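Local coordinates for putative xanthine dehydrogenase YAGS fad-binding subunit (Escherichia coli, PDB 5G5G), which binds molybdenum with its pterin cytosine dinucleotide cofactor and probably serves as the aldehyde-oxidising subunit of a periplasmic aldehyde oxidase, at residues T34-Y37 with W41-E44; I712-Y717 with L721-D726. One frame throughout, in Å; residues are numbered along the deposited sequence. Where two conformers were deposited one is given.

Interaction 1 (34-37 with 41-44) and interaction 2 (712-717 with 721-726) lie in different parts of the chain, one near each end of the sequence. Their centres are 47 Å apart and their nearest atoms about 30 Å. Both join segments of one loop that lie only four residues apart at their closest ends, and each has a salt bridge from a basic side chain. Interaction 1 lies near two cofactors. The side chain of Tyr37 is about 7 Å from the iron-sulfur cluster and about 10 Å from the pterin cytosine dinucleotide. Interaction 2 packs the C-terminal tail, and its glycerol probably comes from the crystallisation liquor. Neither contact supplies a residue to the molybdenum pocket.

Interaction 1 (T34-Y37 with W41-E44); sequences TARY and WHEE
The backbone returns on itself between Arg36 and Trp41, whose CA atoms are 6.5 Å apart. This tight loop falls in the a/b hammerhead family region, between helix 27-31 and strand 49-55. Arg36 carries the contact with two parts of its side chain. Its CB lies over one face of the Trp41 indole, a CH-pi contact 3.6 Å from the centroid of the six-membered ring and nearly on the ring normal. CG, anti to the carbonyl carbon (chi1 -56°), continues along the indole past CZ3, and a bend at chi2 follows. The guanidinium then grips Glu43 end-on, with NH1 and NH2 each taking one carboxylate oxygen. Both oxygens use their syn lone pairs. The guanidinium and carboxylate planes are 19° apart, nearly coplanar, though OE1, 2.8 Å from NH1, is somewhat tilted from the guanidinium plane. NH1 also bonds the backbone O of Glu40, which helps fix the rotation of the group. The His42 ring is almost parallel to the guanidinium, but its NE2 is not hydrogen-bonded to NH1. In another protein chain of the assembly, a polar side chain stacks on the His42 ring and the backbone hydrogen-bonds Tyr37 OH, so the loop also forms part of a subunit interface. Within the salt bridge, NH2 of Arg36 meets OE2 of Glu43 at 2.8 Å, with an N-H...O angle of 171°.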
# COMPACT_ATOMS: atom_id res chain seq x y z
N THR C 34 0.49 5.13 20.79
CA THR C 34 1.39 4.70 21.85
C THR C 34 2.01 3.33 21.68
O THR C 34 2.87 2.97 22.48
CB THR C 34 0.78 4.89 23.23
OG1 THR C 34 -0.48 4.23 23.34
CG2 THR C 34 0.62 6.40 23.55
N ALA C 35 1.63 2.59 20.63
CA ALA C 35 2.32 1.36 20.29
C ALA C 35 3.64 1.78 19.65
O ALA C 35 3.61 2.57 18.70
CB ALA C 35 1.48 0.57 19.28
N ARG C 36 4.76 1.21 20.08
CA ARG C 36 6.06 1.55 19.45
C ARG C 36 6.43 0.59 18.35
O ARG C 36 6.54 -0.63 18.55
CB ARG C 36 7.19 1.56 20.46
CG ARG C 36 7.05 2.47 21.66
CD ARG C 36 6.89 3.90 21.34
NE ARG C 36 6.81 4.64 22.62
CZ ARG C 36 7.84 5.05 23.34
NH1 ARG C 36 9.09 5.02 22.85
NH2 ARG C 36 7.62 5.60 24.56
N TYR C 37 6.77 1.17 17.22
CA TYR C 37 7.37 0.48 16.08
C TYR C 37 8.89 0.70 16.11
O TYR C 37 9.41 1.49 16.89
CB TYR C 37 6.69 1.01 14.79
CG TYR C 37 5.18 0.72 14.76
CD1 TYR C 37 4.28 1.58 15.37
CD2 TYR C 37 4.67 -0.41 14.11
CE1 TYR C 37 2.94 1.33 15.42
CE2 TYR C 37 3.31 -0.68 14.13
CZ TYR C 37 2.44 0.20 14.75
OH TYR C 37 1.06 -0.02 14.83
N TRP C 41 11.80 3.64 19.44
CA TRP C 41 12.23 3.22 20.77
C TRP C 41 13.26 4.22 21.38
O TRP C 41 14.39 3.84 21.73
CB TRP C 41 12.86 1.83 20.68
CG TRP C 41 11.88 0.74 20.27
CD1 TRP C 41 11.83 0.09 19.07
CD2 TRP C 41 10.83 0.17 21.07
NE1 TRP C 41 10.82 -0.84 19.07
CE2 TRP C 41 10.22 -0.84 20.29
CE3 TRP C 41 10.39 0.36 22.39
CZ2 TRP C 41 9.16 -1.62 20.76
CZ3 TRP C 41 9.33 -0.39 22.86
CH2 TRP C 41 8.73 -1.38 22.04
N HIS C 42 12.84 5.43 21.62
CA HIS C 42 13.76 6.48 22.04
C HIS C 42 14.37 6.26 23.43
O HIS C 42 15.59 6.44 23.59
CB HIS C 42 13.11 7.86 21.87
CG HIS C 42 11.79 8.03 22.57
ND1 HIS C 42 11.70 8.46 23.89
CD2 HIS C 42 10.51 7.93 22.13
CE1 HIS C 42 10.43 8.56 24.24
NE2 HIS C 42 9.69 8.21 23.21
N GLU C 43 13.61 5.76 24.42
CA GLU C 43 14.19 5.58 25.76
C GLU C 43 15.29 4.54 25.80
O GLU C 43 16.18 4.62 26.67
CB GLU C 43 13.14 5.24 26.81
CG GLU C 43 11.98 6.21 26.90
CD GLU C 43 10.80 5.85 26.02
OE1 GLU C 43 10.91 5.18 24.93
OE2 GLU C 43 9.70 6.33 26.33
N GLU C 44 15.25 3.59 24.88
CA GLU C 44 16.21 2.52 24.82
C GLU C 44 17.55 2.96 24.21
O GLU C 44 18.54 2.24 24.34
CB GLU C 44 15.58 1.40 24.01
CG GLU C 44 14.39 0.73 24.76
CD GLU C 44 13.01 1.42 24.72
OE1 GLU C 44 12.78 2.47 24.08
OE2 GLU C 44 12.07 0.83 25.33

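Interaction 2 (I712-Y717 with L721-D726); sequences IRVRDY and LDKLLD. With GOL (glycerol), chain B.
The amine of Lys723 reaches across to Asp716 and bonds it twice, at the backbone and at the side chain. NZ gives 3.0 Å to Asp716 O, approaching from above the carbonyl plane. A weak 3.0 Å bond from NZ to Asp716 OD2 is part of a salt bridge. Pro718 O is a further acceptor. A glycerol adds its O1, 2.7 Å from NZ, while its O2 bonds Asp716 OD2. Both bonds of OD2 are somewhat doubtful, because Asp716 has two conformers and they hold for the one given. The Lys723 chain is extended beyond CG, which carries the amine past Val714 to this group of oxygens. On the way its CD packs on Val714 CG1. Behind it Leu724 CD2 touches both Val714 CG2, at 3.7 Å, and Ile712 CG2, at 4.0 Å. A methionine in place of Lys723 would probably leave Asp716 without its charged mate and Pro718 O without this donor. The contact ties segment 712-717 to segment 721-726 in the loop after helix 698-710. Arg715 and Tyr717 make backbone bonds to Thr181 of strand 174-182. Tyr717 packs on helix 698-710 and bonds Met359 O of helix 354-372 through its hydroxyl.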
# COMPACT_ATOMS: atom_id res chain seq x y z
N ILE C 712 -15.77 -8.62 -22.50
CA ILE C 712 -14.35 -8.57 -22.84
C ILE C 712 -13.53 -9.39 -21.85
O ILE C 712 -13.50 -9.09 -20.61
CB ILE C 712 -13.82 -7.10 -22.86
CG1 ILE C 712 -14.72 -6.20 -23.69
CG2 ILE C 712 -12.33 -7.07 -23.27
CD1 ILE C 712 -14.48 -4.70 -23.41
N ARG C 713 -12.85 -10.44 -22.35
CA ARG C 713 -11.91 -11.20 -21.52
C ARG C 713 -10.56 -10.53 -21.54
O ARG C 713 -10.05 -10.18 -22.61
CB ARG C 713 -11.71 -12.60 -22.05
CG ARG C 713 -12.92 -13.46 -21.95
CD ARG C 713 -13.10 -13.99 -20.55
NE ARG C 713 -14.21 -14.93 -20.56
CZ ARG C 713 -14.78 -15.44 -19.47
NH1 ARG C 713 -14.38 -15.09 -18.26
NH2 ARG C 713 -15.78 -16.28 -19.60
N VAL C 714 -10.00 -10.27 -20.37
CA VAL C 714 -8.66 -9.73 -20.30
C VAL C 714 -7.84 -10.72 -19.47
O VAL C 714 -8.16 -11.00 -18.29
CB VAL C 714 -8.66 -8.35 -19.61
CG1 VAL C 714 -7.23 -7.81 -19.47
CG2 VAL C 714 -9.58 -7.40 -20.37
N ARG C 715 -6.77 -11.22 -20.06
CA ARG C 715 -6.01 -12.30 -19.42
C ARG C 715 -4.64 -11.86 -18.91
O ARG C 715 -3.90 -12.67 -18.37
CB ARG C 715 -5.89 -13.47 -20.40
CG ARG C 715 -7.21 -13.96 -20.94
CD ARG C 715 -7.04 -15.24 -21.73
NE ARG C 715 -8.32 -15.69 -22.22
CZ ARG C 715 -8.93 -15.23 -23.30
NH1 ARG C 715 -8.34 -14.34 -24.10
NH2 ARG C 715 -10.11 -15.72 -23.64
N ASP C 716 -4.30 -10.60 -19.11
CA ASP C 716 -3.08 -9.98 -18.60
C ASP C 716 -3.48 -8.93 -17.55
O ASP C 716 -4.07 -7.90 -17.85
CB ASP C 716 -2.19 -9.38 -19.71
CG ASP C 716 -2.87 -8.29 -20.50
OD1 ASP C 716 -3.95 -8.58 -21.05
OD2 ASP C 716 -2.32 -7.15 -20.57
N TYR C 717 -3.23 -9.26 -16.29
CA TYR C 717 -3.59 -8.35 -15.19
C TYR C 717 -2.56 -7.22 -15.07
O TYR C 717 -1.42 -7.41 -15.50
CB TYR C 717 -3.59 -9.12 -13.91
CG TYR C 717 -4.71 -10.08 -13.68
CD1 TYR C 717 -4.61 -11.44 -14.07
CD2 TYR C 717 -5.82 -9.69 -12.99
CE1 TYR C 717 -5.64 -12.36 -13.78
CE2 TYR C 717 -6.82 -10.58 -12.65
CZ TYR C 717 -6.73 -11.92 -13.04
OH TYR C 717 -7.74 -12.75 -12.65
N LEU C 721 -8.42 0.25 -17.89
CA LEU C 721 -9.38 0.66 -18.89
C LEU C 721 -8.81 0.60 -20.33
O LEU C 721 -9.53 0.36 -21.32
CB LEU C 721 -9.89 2.08 -18.61
CG LEU C 721 -8.88 3.25 -18.71
CD1 LEU C 721 -8.68 3.81 -20.11
CD2 LEU C 721 -9.29 4.39 -17.75
N ASP C 722 -7.50 0.80 -20.46
CA ASP C 722 -6.86 0.72 -21.77
C ASP C 722 -6.93 -0.69 -22.36
O ASP C 722 -6.79 -0.82 -23.58
CB ASP C 722 -5.44 1.24 -21.73
CG ASP C 722 -4.63 0.64 -20.62
OD1 ASP C 722 -5.10 0.51 -19.46
OD2 ASP C 722 -3.47 0.31 -20.91
N LYS C 723 -7.22 -1.70 -21.56
CA LYS C 723 -7.41 -3.06 -22.06
C LYS C 723 -8.86 -3.34 -22.47
O LYS C 723 -9.18 -4.40 -23.07
CB LYS C 723 -6.94 -4.03 -20.98
CG LYS C 723 -5.47 -3.90 -20.72
CD LYS C 723 -4.96 -4.81 -19.62
CE LYS C 723 -3.48 -4.51 -19.43
NZ LYS C 723 -2.79 -5.24 -18.37
N LEU C 724 -9.75 -2.39 -22.20
CA LEU C 724 -11.18 -2.53 -22.48
C LEU C 724 -11.69 -1.56 -23.52
O LEU C 724 -12.63 -1.89 -24.28
CB LEU C 724 -11.97 -2.25 -21.19
CG LEU C 724 -11.68 -3.08 -19.94
CD1 LEU C 724 -12.55 -2.66 -18.75
CD2 LEU C 724 -11.92 -4.54 -20.23
N LEU C 725 -11.06 -0.38 -23.59
CA LEU C 725 -11.67 0.79 -24.24
C LEU C 725 -12.17 0.54 -25.68
O LEU C 725 -13.29 0.90 -26.05
CB LEU C 725 -10.62 1.92 -24.22
CG LEU C 725 -11.07 3.36 -24.40
CD1 LEU C 725 -12.07 3.76 -23.33
CD2 LEU C 725 -9.83 4.23 -24.29
N ASP C 726 -11.35 -0.07 -26.50
CA ASP C 726 -11.74 -0.26 -27.91
C ASP C 726 -12.78 -1.37 -28.16
O ASP C 726 -13.11 -1.59 -29.32
CB ASP C 726 -10.51 -0.40 -28.83
CG ASP C 726 -9.77 -1.72 -28.67
OD1 ASP C 726 -10.22 -2.59 -27.91
OD2 ASP C 726 -8.69 -1.87 -29.30
C1 GOL B . 0.36 -5.97 -17.60
O1 GOL B . -0.23 -4.66 -17.75
C2 GOL B . 1.23 -6.46 -18.77
O2 GOL B . 0.51 -6.36 -20.02
C3 GOL B . 2.59 -5.76 -18.80
O3 GOL B . 2.45 -4.33 -18.70